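Local atomic coordinates of putative tetrapyrrole (Corrin/porphyrin) methylase (Bacteroides fragilis, PDB entry 3FFY), a protein that probably methylates the 2'-hydroxyl of a cytidine in 16S rRNA with S-adenosyl-L-methionine as methyl donor, this chain being the C-terminal part of the enzyme. Residues A[72-77]-A[106-111]. Residues are numbered along the deposited sequence; the frame is centred on the assembly and turned at random.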
# COMPACT_ATOMS: atom_id res chain seq x y z
N VAL A 72 0.34 -3.48 -12.24
CA VAL A 72 1.22 -4.23 -11.41
C VAL A 72 1.56 -3.43 -10.17
O VAL A 72 1.43 -2.17 -10.16
CB VAL A 72 2.51 -4.55 -12.18
CG1 VAL A 72 3.25 -3.21 -12.59
CG2 VAL A 72 3.42 -5.55 -11.42
N SER A 73 1.96 -4.14 -9.12
CA SER A 73 2.35 -3.53 -7.83
C SER A 73 3.59 -4.30 -7.38
O SER A 73 3.54 -5.54 -7.30
CB SER A 73 1.25 -3.75 -6.78
OG SER A 73 1.46 -2.94 -5.64
N VAL A 74 4.65 -3.58 -7.02
CA VAL A 74 5.82 -4.23 -6.49
C VAL A 74 6.03 -3.70 -5.07
O VAL A 74 6.01 -2.47 -4.82
CB VAL A 74 7.05 -4.04 -7.41
CG1 VAL A 74 8.35 -4.46 -6.67
CG2 VAL A 74 6.81 -4.79 -8.77
N SER A 75 6.13 -4.63 -4.14
CA SER A 75 6.14 -4.31 -2.74
C SER A 75 7.30 -4.95 -1.98
O SER A 75 7.73 -6.11 -2.22
CB SER A 75 4.83 -4.75 -2.04
OG SER A 75 3.74 -4.02 -2.54
N ARG A 76 7.73 -4.20 -1.00
CA ARG A 76 8.74 -4.66 -0.10
C ARG A 76 8.23 -4.53 1.31
O ARG A 76 7.68 -3.49 1.71
CB ARG A 76 9.99 -3.83 -0.34
CG ARG A 76 11.17 -4.35 0.42
CD ARG A 76 12.30 -3.44 0.25
NE ARG A 76 13.01 -3.37 1.51
CZ ARG A 76 13.27 -2.25 2.18
NH1 ARG A 76 12.89 -1.07 1.69
NH2 ARG A 76 13.92 -2.31 3.34
N GLU A 77 8.35 -5.61 2.05
CA GLU A 77 7.85 -5.62 3.39
C GLU A 77 8.95 -5.10 4.33
O GLU A 77 9.97 -5.76 4.48
CB GLU A 77 7.43 -7.02 3.78
CG GLU A 77 7.11 -7.07 5.24
CD GLU A 77 6.71 -8.44 5.75
OE1 GLU A 77 7.00 -8.68 6.95
OE2 GLU A 77 6.13 -9.26 4.99
N ILE A 106 11.27 -8.77 -3.10
CA ILE A 106 10.00 -8.12 -3.34
C ILE A 106 8.94 -9.13 -3.71
O ILE A 106 9.22 -10.29 -3.99
CB ILE A 106 10.13 -7.00 -4.41
CG1 ILE A 106 10.77 -7.53 -5.71
CG2 ILE A 106 10.97 -5.84 -3.84
CD1 ILE A 106 12.37 -7.32 -5.75
N VAL A 107 7.71 -8.65 -3.68
CA VAL A 107 6.52 -9.34 -4.10
C VAL A 107 6.01 -8.52 -5.28
O VAL A 107 5.97 -7.27 -5.24
CB VAL A 107 5.41 -9.36 -2.97
CG1 VAL A 107 4.15 -10.13 -3.42
CG2 VAL A 107 5.97 -9.87 -1.63
N ILE A 108 5.65 -9.24 -6.36
CA ILE A 108 5.02 -8.67 -7.49
C ILE A 108 3.57 -9.14 -7.51
O ILE A 108 3.30 -10.36 -7.48
CB ILE A 108 5.71 -9.09 -8.84
CG1 ILE A 108 7.21 -8.85 -8.75
CG2 ILE A 108 5.02 -8.35 -10.05
CD1 ILE A 108 8.08 -9.45 -9.93
N VAL A 109 2.66 -8.17 -7.54
CA VAL A 109 1.22 -8.44 -7.68
C VAL A 109 0.80 -7.91 -9.03
O VAL A 109 0.82 -6.69 -9.27
CB VAL A 109 0.38 -7.81 -6.56
CG1 VAL A 109 -1.15 -8.22 -6.67
CG2 VAL A 109 0.95 -8.26 -5.23
N LEU A 110 0.48 -8.84 -9.93
CA LEU A 110 0.19 -8.57 -11.33
C LEU A 110 -1.31 -8.78 -11.60
O LEU A 110 -1.88 -9.82 -11.29
CB LEU A 110 0.98 -9.56 -12.22
CG LEU A 110 0.91 -9.38 -13.75
CD1 LEU A 110 1.50 -7.99 -14.27
CD2 LEU A 110 1.54 -10.62 -14.47
N ALA A 111 -1.92 -7.78 -12.20
CA ALA A 111 -3.32 -7.84 -12.63
C ALA A 111 -3.50 -8.92 -13.66
O ALA A 111 -2.62 -9.15 -14.53
CB ALA A 111 -3.78 -6.43 -13.18
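Val72 and Ile108 meet methyl to methyl, CG2 of Val72 lying 3.5 Å from CG2 of Ile108. Each of these methyls stands anti to its own backbone N, and the two side chains cross at a slant. Val74 continues the apolar row: its CG2 runs beside CG1 of Ile108 at 4.1 Å, both side chains pointing the same way, while its other methyl, CG1, reaches CB of Ile106 at 3.8 Å. Leu55 and Thr58 of helix 55-66 pack on this face. The pairing illustrates how the last strand of a chain can fill the middle of a mixed sheet: 106-110 lies between 45-50 and 71-77, antiparallel to both, in the C-terminal part of a tetrapyrrole methylase-type protein. Two hydrogen-bonded pairs fasten it to 72-77. In one, Val109 N donates to Ser73 O in an almost straight bond (179°). The return bond from Ser73 N to Val109 O is more bent, at 140°. Ser75 and Val107 form the other, with both donors in the carbonyl planes. On the serine face, helix 6-12 lays Ala9 against Ser75, Val107 and Val109. Ser75 OG hydrogen-bonds Thr85 OG1, and farther out Arg76 NH1 forms a salt bridge with Glu84 OE1.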